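Local coordinates for sepf-like protein (Archaeoglobus fulgidus, PDB 3ZIE) that probably takes part in cell division as a SepF-like protein, a type of membrane anchor for the Z ring, at residues Val1-Ala6 and Ile26-Ile31. The protein carries 1 engineered substitution. Numbering follows the deposited sequence.
Sequences VYIRVA and IVVADI
Ile3 and Ile26 stand as neighbours on one face of the sheet, their side chains running in the same direction, with Ile3 CG1 4.1 Å from Ile26 CB. In both, CG1 is turned beside the backbone N (chi1 -55° and -66°) and CG2 stands anti to it. Ile3 CG2 therefore reaches forward along the strand and meets Val28 CG2 at 4.1 Å, the two side chains crossing at a slant. At the other end of this row Ile26 extends its chain back to Val1, CD1 touching Val1 CG1 at 4.0 Å. Val5 shares the face but packs on backbone, its CG1 3.8 Å from Val28 O. The strands 2-6 and 26-30 run parallel, as expected for a beta-alpha-beta crossover through helix 14-22, and five backbone hydrogen bonds join them. Ile26 N and Val28 N donate to Tyr2 O and Arg4 O, Arg4 N and Ala6 N to Ile26 O and Val28 O. The final bond, Asp30 N to Ala6 O, is 2.7 Å long and nearly straight, and Asp30 CB also lies against that oxygen. The other face, with Arg4, Ala6, Val27 and Ala29, is turned to helix 14-22. There Ala6 CB sits 4.1 Å from Val27 CG1 and 4.3 Å from Ala29 CB; Ile17 of the helix packs on Ala6 and Val27, while Val8 touches Ala29. Val27 CG1, anti to its own N (chi1 176°), also comes within 3.7 Å of Arg4 O. Arg4 starts on this face, but its extended chain leads away from strand 26-30; NH1 forms a salt bridge with Glu20, which also bonds Tyr2 OH, and NE bonds Asn79 O of the second subunit. A strand of that subunit pairs in parallel with strand 2-7, continuing the sheet across the dimer interface.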
loop_
_atom_site.group_PDB
_atom_site.type_symbol
_atom_site.label_atom_id
_atom_site.label_comp_id
_atom_site.label_asym_id
_atom_site.label_seq_id
_atom_site.Cartn_x
_atom_site.Cartn_y
_atom_site.Cartn_z
ATOM N N VAL B 1 4.027 12.855 5.991
ATOM C CA VAL B 1 3.186 11.657 5.690
ATOM C C VAL B 1 4.100 10.470 5.762
ATOM O O VAL B 1 5.205 10.534 5.224
ATOM C CB VAL B 1 2.582 11.717 4.263
ATOM C CG1 VAL B 1 1.686 10.512 4.027
ATOM C CG2 VAL B 1 1.830 13.057 4.084
ATOM N N TYR B 2 3.691 9.431 6.502
ATOM C CA TYR B 2 4.261 8.125 6.340
ATOM C C TYR B 2 3.183 7.064 6.174
ATOM O O TYR B 2 1.974 7.276 6.495
ATOM C CB TYR B 2 5.265 7.776 7.446
ATOM C CG TYR B 2 4.744 7.651 8.835
ATOM C CD1 TYR B 2 3.966 6.545 9.231
ATOM C CD2 TYR B 2 5.107 8.586 9.801
ATOM C CE1 TYR B 2 3.481 6.404 10.580
ATOM C CE2 TYR B 2 4.634 8.472 11.149
ATOM C CZ TYR B 2 3.850 7.369 11.523
ATOM O OH TYR B 2 3.429 7.281 12.831
ATOM N N ILE B 3 3.636 5.910 5.723
ATOM C CA ILE B 3 2.775 4.739 5.559
ATOM C C ILE B 3 3.089 3.791 6.692
ATOM O O ILE B 3 4.273 3.597 7.027
ATOM C CB ILE B 3 3.043 4.048 4.221
ATOM C CG1 ILE B 3 2.881 5.062 3.077
ATOM C CG2 ILE B 3 2.085 2.885 4.057
ATOM C CD1 ILE B 3 2.954 4.393 1.646
ATOM N N ARG B 4 2.060 3.278 7.340
ATOM C CA ARG B 4 2.258 2.208 8.328
ATOM C C ARG B 4 1.409 0.969 8.007
ATOM O O ARG B 4 0.301 1.126 7.481
ATOM C CB ARG B 4 1.954 2.741 9.719
ATOM C CG ARG B 4 2.525 1.877 10.897
ATOM C CD ARG B 4 2.677 2.740 12.161
ATOM N NE ARG B 4 2.972 1.870 13.275
ATOM C CZ ARG B 4 2.549 2.110 14.494
ATOM N NH1 ARG B 4 1.803 3.201 14.738
ATOM N NH2 ARG B 4 2.853 1.228 15.458
ATOM N N VAL B 5 1.915 -0.227 8.325
ATOM C CA VAL B 5 1.240 -1.486 8.027
ATOM C C VAL B 5 0.554 -1.992 9.308
ATOM O O VAL B 5 1.182 -1.954 10.385
ATOM C CB VAL B 5 2.192 -2.522 7.402
ATOM C CG1 VAL B 5 1.533 -3.898 7.322
ATOM C CG2 VAL B 5 2.660 -2.073 5.982
ATOM N N ALA B 6 -0.743 -2.369 9.239
ATOM C CA ALA B 6 -1.433 -2.951 10.440
ATOM C C ALA B 6 -1.709 -4.436 10.211
ATOM O O ALA B 6 -2.077 -4.811 9.123
ATOM C CB ALA B 6 -2.765 -2.231 10.731
ATOM N N ILE B 26 -0.901 7.225 6.218
ATOM C CA ILE B 26 -1.572 6.212 5.377
ATOM C C ILE B 26 -1.408 4.878 6.112
ATOM O O ILE B 26 -0.317 4.588 6.656
ATOM C CB ILE B 26 -0.968 6.156 3.976
ATOM C CG1 ILE B 26 -1.260 7.497 3.239
ATOM C CG2 ILE B 26 -1.461 4.871 3.111
ATOM C CD1 ILE B 26 -0.378 7.753 2.059
ATOM N N VAL B 27 -2.482 4.089 6.165
ATOM C CA VAL B 27 -2.400 2.758 6.758
ATOM C C VAL B 27 -2.774 1.709 5.729
ATOM O O VAL B 27 -3.811 1.850 5.042
ATOM C CB VAL B 27 -3.355 2.596 7.955
ATOM C CG1 VAL B 27 -3.305 1.149 8.498
ATOM C CG2 VAL B 27 -3.029 3.610 9.047
ATOM N N VAL B 28 -1.928 0.686 5.607
ATOM C CA VAL B 28 -2.250 -0.479 4.801
ATOM C C VAL B 28 -2.530 -1.583 5.831
ATOM O O VAL B 28 -1.675 -1.960 6.640
ATOM C CB VAL B 28 -1.126 -0.851 3.819
ATOM C CG1 VAL B 28 -1.531 -2.135 2.947
ATOM C CG2 VAL B 28 -0.874 0.311 2.848
ATOM N N ALA B 29 -3.770 -2.056 5.865
ATOM C CA ALA B 29 -4.181 -3.038 6.893
ATOM C C ALA B 29 -4.283 -4.449 6.327
ATOM O O ALA B 29 -4.945 -4.682 5.278
ATOM C CB ALA B 29 -5.516 -2.586 7.509
ATOM N N ASP B 30 -3.624 -5.404 7.009
ATOM C CA ASP B 30 -3.707 -6.796 6.624
ATOM C C ASP B 30 -4.892 -7.373 7.357
ATOM O O ASP B 30 -4.899 -7.344 8.586
ATOM C CB ASP B 30 -2.431 -7.543 7.046
ATOM C CG ASP B 30 -2.398 -8.981 6.534
ATOM O OD1 ASP B 30 -3.369 -9.447 5.926
ATOM O OD2 ASP B 30 -1.358 -9.670 6.696
ATOM N N ILE B 31 -5.902 -7.841 6.616
ATOM C CA ILE B 31 -7.082 -8.460 7.255
ATOM C C ILE B 31 -7.152 -9.986 7.064
ATOM O O ILE B 31 -8.213 -10.589 7.368
ATOM C CB ILE B 31 -8.448 -7.837 6.734
ATOM C CG1 ILE B 31 -8.523 -7.997 5.197
ATOM C CG2 ILE B 31 -8.619 -6.403 7.397
ATOM C CD1 ILE B 31 -9.765 -7.562 4.466
#